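Local coordinates for protein aldo-keto reductase family 1, member B4 (Aldose reductase) (Schistosoma japonicum, PDB 4HBK) that probably catalyses the NADPH-dependent reduction of aldehydes and ketones to alcohols, as an aldose reductase of the aldo-keto reductase family, at residues R74-Y80 with D105-K111; E85-E90 with T129-R134. All coordinates share one frame; numbering follows the deposited sequence.

Contact 1: residues R74-Y80 with D105-K111; sequences RHLDCAY and DIFITSK
Strands 75-77 and 107-111 run parallel, their axes 4.7 Å apart, with His75 bridging to Phe107, Leu76 to Ile108 and Asp77 to Thr109. Backbone bonds run both ways between them, the straightest from Thr109 N to Leu76 O (2.9 Å, 171°). With helix 85-98 they form a beta-alpha-beta unit of the TIM barrel. Leu76 and Ile108 lie side by side on the face turned to that helix. Their CD1 atoms meet at 3.6 Å, and both residues touch Leu92. His75, Asp77, Phe107 and Thr109 point to the other face, inside the barrel. Phe107 CD1 sits over the centre of the His75 ring, yet the ring planes are tilted by 47°. A water joins His75 NE2, Thr109 OG1 and Asp77 OD1. His75 ND1 is hydrogen-bonded to Pro47 O, and Asp77 OD1 also to Gln215. At the end of segment 105-111, Lys111 bends at its last torsion (chi4 63°), which brings NZ to two acceptors. It meets Asp77 OD2 at 2.6 Å in a salt bridge, on the syn side but well out of the carboxylate plane, and Cys78 O at 2.7 Å from above the carbonyl plane. Two acceptors thus fix NZ, consistent with the predicted role of Lys111 in lowering the pKa of active-site Tyr82.

Contact 2: residues E85-E90 with T129-R134; sequences EAEIGE and TLKNLR
Glu85 and Thr129 make the direct hydrogen bond between the two helices. Thr129 OG1 donates to the syn lone pair of Glu85 OE1 at 2.7 Å. A water donates to the same OE1 and accepts from Asn132 ND2, so this oxygen takes two bonds. The other oxygen, OE2, is probably hydrogen-bonded to Ser110 OG. A second water donates to both Gly89 O and Leu133 O.

Backbones also meet closely. Gly89, with no side chain, lets its CA come within 3.6 Å of Leu133 CA. Asn132 O receives C-H contacts from Ala86 CA, at 3.4 Å, and from Gly89 CA. These are neighbouring outer helices of the TIM barrel, 85-98 and 119-133, and the two short segments run at 45° to each other. The second helix ends in a Schellman motif, where Arg134 has positive phi (66°).

Apolar packing lies on the inner side. Leu133 CD2 fits against Ile88 CG2 at 3.6 Å and against Glu85 CB. Leu133 also touches Ile108 and Leu138 of the strands beneath.

At the C-terminal end of segment 129-134 the contact involves charged side chains. Arg134 bends at chi2 and chi3 and lays one face of its guanidinium over Glu90 CA and CB, with NH1 3.7 Å from CB. The Glu90 carboxylate is not in contact with it. Arg134 NH2 instead forms a salt bridge with Glu93.

Contact 1 belongs to the barrel wall and contact 2 to the layer of helices around it. Their centres lie about 11 Å apart. The Ser110-Glu85 pair, OG to OE2 2.5 Å, joins them. Thr129 adds packing there, its OG1 3.5 Å from Tyr80 CD1. The segments alternate along the chain, with helix 85-98 linking the two strands of contact 1. Contact 1 holds one residue of the predicted active site, Lys111, and its Ala79 side chain is about 3 Å from that of Tyr82 and about 4 Å from that of His144, at nearest atoms. Glu85 of contact 2 stands further back, its side chain about 6 Å from that of Tyr82 at nearest atoms.

Contact 1: residues R74-Y80 with D105-K111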
loop_
_atom_site.group_PDB
_atom_site.type_symbol
_atom_site.label_atom_id
_atom_site.label_comp_id
_atom_site.label_asym_id
_atom_site.label_seq_id
_atom_site.Cartn_x
_atom_site.Cartn_y
_atom_site.Cartn_z
ATOM N N ARG A 74 2.004 10.718 -9.466
ATOM C CA ARG A 74 0.589 10.816 -9.837
ATOM C C ARG A 74 -0.245 9.767 -9.084
ATOM O O ARG A 74 -1.312 9.342 -9.528
ATOM C CB ARG A 74 0.418 10.673 -11.359
ATOM C CG ARG A 74 1.016 11.838 -12.182
ATOM C CD ARG A 74 0.292 13.149 -11.874
ATOM N NE ARG A 74 0.829 14.300 -12.608
ATOM C CZ ARG A 74 1.734 15.150 -12.124
ATOM N NH1 ARG A 74 2.237 14.983 -10.902
ATOM N NH2 ARG A 74 2.145 16.167 -12.866
ATOM N N HIS A 75 0.251 9.373 -7.922
ATOM C CA HIS A 75 -0.321 8.277 -7.165
ATOM C C HIS A 75 -0.005 8.553 -5.699
ATOM O O HIS A 75 1.158 8.767 -5.351
ATOM C CB HIS A 75 0.321 6.969 -7.643
ATOM C CG HIS A 75 -0.019 5.764 -6.818
ATOM N ND1 HIS A 75 0.314 4.485 -7.216
ATOM C CD2 HIS A 75 -0.625 5.638 -5.615
ATOM C CE1 HIS A 75 -0.093 3.622 -6.302
ATOM N NE2 HIS A 75 -0.667 4.288 -5.322
ATOM N N LEU A 76 -1.033 8.593 -4.849
ATOM C CA LEU A 76 -0.824 8.807 -3.408
ATOM C C LEU A 76 -1.441 7.660 -2.642
ATOM O O LEU A 76 -2.583 7.295 -2.900
ATOM C CB LEU A 76 -1.452 10.121 -2.927
ATOM C CG LEU A 76 -1.188 11.394 -3.732
ATOM C CD1 LEU A 76 -2.103 12.543 -3.268
ATOM C CD2 LEU A 76 0.262 11.794 -3.600
ATOM N N ASP A 77 -0.692 7.095 -1.697
ATOM C CA ASP A 77 -1.181 5.968 -0.907
ATOM C C ASP A 77 -1.489 6.397 0.523
ATOM O O ASP A 77 -0.593 6.791 1.260
ATOM C CB ASP A 77 -0.170 4.822 -0.925
ATOM C CG ASP A 77 -0.638 3.607 -0.143
ATOM O OD1 ASP A 77 -1.246 2.697 -0.742
ATOM O OD2 ASP A 77 -0.387 3.545 1.077
ATOM N N CYS A 78 -2.758 6.320 0.912
ATOM C CA CYS A 78 -3.189 6.879 2.195
ATOM C C CYS A 78 -3.793 5.806 3.094
ATOM O O CYS A 78 -3.951 4.658 2.692
ATOM C CB CYS A 78 -4.216 8.005 1.977
ATOM S SG CYS A 78 -3.770 9.235 0.703
ATOM N N ALA A 79 -4.133 6.180 4.319
ATOM C CA ALA A 79 -4.833 5.255 5.193
ATOM C C ALA A 79 -5.527 5.997 6.320
ATOM O O ALA A 79 -5.003 6.969 6.865
ATOM C CB ALA A 79 -3.890 4.165 5.731
ATOM N N TYR A 80 -6.727 5.536 6.647
ATOM C CA TYR A 80 -7.514 6.138 7.703
ATOM C C TYR A 80 -6.722 6.142 8.992
ATOM O O TYR A 80 -6.765 7.098 9.758
ATOM C CB TYR A 80 -8.801 5.335 7.895
ATOM C CG TYR A 80 -9.713 5.884 8.963
ATOM C CD1 TYR A 80 -10.794 6.690 8.630
ATOM C CD2 TYR A 80 -9.506 5.586 10.305
ATOM C CE1 TYR A 80 -11.643 7.187 9.606
ATOM C CE2 TYR A 80 -10.346 6.085 11.289
ATOM C CZ TYR A 80 -11.412 6.883 10.935
ATOM O OH TYR A 80 -12.258 7.377 11.908
ATOM N N ASP A 105 -6.342 12.668 -13.151
ATOM C CA ASP A 105 -4.908 12.526 -13.413
ATOM C C ASP A 105 -4.168 11.881 -12.236
ATOM O O ASP A 105 -3.008 11.513 -12.356
ATOM C CB ASP A 105 -4.279 13.895 -13.700
ATOM C CG ASP A 105 -4.712 14.475 -15.047
ATOM O OD1 ASP A 105 -4.930 13.678 -15.989
ATOM O OD2 ASP A 105 -4.819 15.726 -15.157
ATOM N N ILE A 106 -4.835 11.764 -11.090
ATOM C CA ILE A 106 -4.182 11.245 -9.893
ATOM C C ILE A 106 -4.828 9.940 -9.469
ATOM O O ILE A 106 -6.043 9.769 -9.589
ATOM C CB ILE A 106 -4.285 12.224 -8.705
ATOM C CG1 ILE A 106 -3.996 13.652 -9.160
ATOM C CG2 ILE A 106 -3.327 11.820 -7.588
ATOM C CD1 ILE A 106 -2.552 13.883 -9.563
ATOM N N PHE A 107 -4.007 9.028 -8.961
ATOM C CA PHE A 107 -4.491 7.771 -8.409
ATOM C C PHE A 107 -4.435 7.848 -6.885
ATOM O O PHE A 107 -3.358 7.968 -6.309
ATOM C CB PHE A 107 -3.614 6.626 -8.911
ATOM C CG PHE A 107 -4.193 5.263 -8.680
ATOM C CD1 PHE A 107 -4.179 4.691 -7.419
ATOM C CD2 PHE A 107 -4.724 4.537 -9.738
ATOM C CE1 PHE A 107 -4.699 3.411 -7.211
ATOM C CE2 PHE A 107 -5.244 3.265 -9.539
ATOM C CZ PHE A 107 -5.238 2.702 -8.270
ATOM N N ILE A 108 -5.588 7.778 -6.230
ATOM C CA ILE A 108 -5.655 7.910 -4.779
ATOM C C ILE A 108 -6.095 6.610 -4.108
ATOM O O ILE A 108 -7.178 6.086 -4.385
ATOM C CB ILE A 108 -6.673 8.976 -4.376
ATOM C CG1 ILE A 108 -6.371 10.299 -5.086
ATOM C CG2 ILE A 108 -6.710 9.126 -2.858
ATOM C CD1 ILE A 108 -5.152 11.002 -4.542
ATOM N N THR A 109 -5.267 6.112 -3.201
ATOM C CA THR A 109 -5.590 4.912 -2.447
ATOM C C THR A 109 -5.837 5.249 -0.994
ATOM O O THR A 109 -5.111 6.048 -0.396
ATOM C CB THR A 109 -4.434 3.903 -2.478
ATOM O OG1 THR A 109 -4.238 3.438 -3.823
ATOM C CG2 THR A 109 -4.731 2.720 -1.556
ATOM N N SER A 110 -6.873 4.650 -0.422
ATOM C CA SER A 110 -7.021 4.661 1.024
ATOM C C SER A 110 -7.361 3.262 1.501
ATOM O O SER A 110 -7.510 2.338 0.697
ATOM C CB SER A 110 -8.069 5.659 1.501
ATOM O OG SER A 110 -8.044 5.725 2.922
ATOM N N LYS A 111 -7.475 3.098 2.811
ATOM C CA LYS A 111 -7.621 1.765 3.370
ATOM C C LYS A 111 -8.629 1.768 4.503
ATOM O O LYS A 111 -8.674 2.693 5.324
ATOM C CB LYS A 111 -6.272 1.240 3.863
ATOM C CG LYS A 111 -5.094 1.540 2.939
ATOM C CD LYS A 111 -3.847 0.755 3.361
ATOM C CE LYS A 111 -2.605 1.137 2.536
ATOM N NZ LYS A 111 -2.180 2.565 2.686
HETATM O O HOH W 1 -2.730 8.677 -12.196
HETATM O O HOH W 2 -1.773 2.220 -3.491
#

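Contact 2: residues E85-E90 with T129-R134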
loop_
_atom_site.group_PDB
_atom_site.type_symbol
_atom_site.label_atom_id
_atom_site.label_comp_id
_atom_site.label_asym_id
_atom_site.label_seq_id
_atom_site.Cartn_x
_atom_site.Cartn_y
_atom_site.Cartn_z
ATOM N N GLU A 85 -5.629 12.151 6.876
ATOM C CA GLU A 85 -6.248 12.255 5.559
ATOM C C GLU A 85 -6.854 13.641 5.343
ATOM O O GLU A 85 -7.008 14.086 4.206
ATOM C CB GLU A 85 -7.295 11.159 5.350
ATOM C CG GLU A 85 -6.704 9.757 5.355
ATOM C CD GLU A 85 -7.690 8.691 4.925
ATOM O OE1 GLU A 85 -8.800 8.624 5.497
ATOM O OE2 GLU A 85 -7.356 7.914 4.006
ATOM N N ALA A 86 -7.186 14.332 6.431
ATOM C CA ALA A 86 -7.715 15.687 6.317
ATOM C C ALA A 86 -6.617 16.654 5.859
ATOM O O ALA A 86 -6.856 17.516 5.023
ATOM C CB ALA A 86 -8.333 16.140 7.638
ATOM N N GLU A 87 -5.411 16.494 6.403
ATOM C CA GLU A 87 -4.269 17.297 5.974
ATOM C C GLU A 87 -3.890 16.966 4.537
ATOM O O GLU A 87 -3.501 17.844 3.765
ATOM C CB GLU A 87 -3.064 17.080 6.897
ATOM C CG GLU A 87 -3.167 17.757 8.258
ATOM C CD GLU A 87 -4.280 17.192 9.150
ATOM O OE1 GLU A 87 -4.643 15.993 9.000
ATOM O OE2 GLU A 87 -4.795 17.963 10.004
ATOM N N ILE A 88 -3.998 15.693 4.183
ATOM C CA ILE A 88 -3.716 15.264 2.822
ATOM C C ILE A 88 -4.740 15.856 1.846
ATOM O O ILE A 88 -4.379 16.452 0.832
ATOM C CB ILE A 88 -3.689 13.726 2.727
ATOM C CG1 ILE A 88 -2.398 13.193 3.357
ATOM C CG2 ILE A 88 -3.822 13.272 1.269
ATOM C CD1 ILE A 88 -2.381 11.699 3.638
ATOM N N GLY A 89 -6.018 15.692 2.165
ATOM C CA GLY A 89 -7.091 16.218 1.345
ATOM C C GLY A 89 -6.911 17.690 1.009
ATOM O O GLY A 89 -7.137 18.103 -0.126
ATOM N N GLU A 90 -6.506 18.487 1.992
ATOM C CA GLU A 90 -6.354 19.925 1.775
ATOM C C GLU A 90 -5.150 20.208 0.885
ATOM O O GLU A 90 -5.253 20.962 -0.092
ATOM C CB GLU A 90 -6.207 20.673 3.104
ATOM C CG GLU A 90 -6.177 22.182 2.951
ATOM C CD GLU A 90 -6.009 22.903 4.279
ATOM O OE1 GLU A 90 -6.600 23.992 4.437
ATOM O OE2 GLU A 90 -5.287 22.390 5.162
ATOM N N THR A 129 -13.474 8.883 5.132
ATOM C CA THR A 129 -12.209 9.021 4.426
ATOM C C THR A 129 -12.348 9.961 3.217
ATOM O O THR A 129 -11.527 10.845 3.010
ATOM C CB THR A 129 -11.667 7.621 4.002
ATOM O OG1 THR A 129 -10.954 7.032 5.102
ATOM C CG2 THR A 129 -10.750 7.712 2.776
ATOM N N LEU A 130 -13.409 9.791 2.434
ATOM C CA LEU A 130 -13.626 10.635 1.251
ATOM C C LEU A 130 -13.900 12.075 1.646
ATOM O O LEU A 130 -13.484 13.011 0.965
ATOM C CB LEU A 130 -14.797 10.117 0.420
ATOM C CG LEU A 130 -14.566 8.847 -0.393
ATOM C CD1 LEU A 130 -15.897 8.266 -0.865
ATOM C CD2 LEU A 130 -13.664 9.155 -1.565
ATOM N N LYS A 131 -14.624 12.250 2.742
ATOM C CA LYS A 131 -14.858 13.583 3.273
ATOM C C LYS A 131 -13.528 14.249 3.593
ATOM O O LYS A 131 -13.255 15.350 3.129
ATOM C CB LYS A 131 -15.723 13.506 4.531
ATOM C CG LYS A 131 -15.995 14.830 5.199
ATOM C CD LYS A 131 -16.989 14.642 6.336
ATOM C CE LYS A 131 -17.166 15.928 7.135
ATOM N NZ LYS A 131 -17.612 15.656 8.537
ATOM N N ASN A 132 -12.707 13.579 4.398
ATOM C CA ASN A 132 -11.403 14.115 4.784
ATOM C C ASN A 132 -10.463 14.372 3.610
ATOM O O ASN A 132 -9.742 15.365 3.599
ATOM C CB ASN A 132 -10.726 13.204 5.805
ATOM C CG ASN A 132 -11.393 13.270 7.172
ATOM O OD1 ASN A 132 -12.009 14.272 7.518
ATOM N ND2 ASN A 132 -11.281 12.202 7.944
ATOM N N LEU A 133 -10.465 13.476 2.626
ATOM C CA LEU A 133 -9.620 13.638 1.440
ATOM C C LEU A 133 -10.207 14.653 0.469
ATOM O O LEU A 133 -9.553 15.049 -0.494
ATOM C CB LEU A 133 -9.422 12.298 0.733
ATOM C CG LEU A 133 -8.509 11.304 1.459
ATOM C CD1 LEU A 133 -8.398 9.983 0.697
ATOM C CD2 LEU A 133 -7.127 11.939 1.670
ATOM N N ARG A 134 -11.457 15.045 0.705
ATOM C CA ARG A 134 -12.109 16.030 -0.147
ATOM C C ARG A 134 -12.323 15.499 -1.571
ATOM O O ARG A 134 -12.237 16.238 -2.548
ATOM C CB ARG A 134 -11.311 17.346 -0.125
ATOM C CG ARG A 134 -11.338 17.981 1.271
ATOM C CD ARG A 134 -10.054 18.717 1.640
ATOM N NE ARG A 134 -10.107 20.129 1.276
ATOM C CZ ARG A 134 -10.055 21.143 2.138
ATOM N NH1 ARG A 134 -9.931 20.927 3.442
ATOM N NH2 ARG A 134 -10.111 22.387 1.681
HETATM O O HOH W 3 -10.046 9.916 7.357
HETATM O O HOH W 4 -8.370 16.826 -2.332
#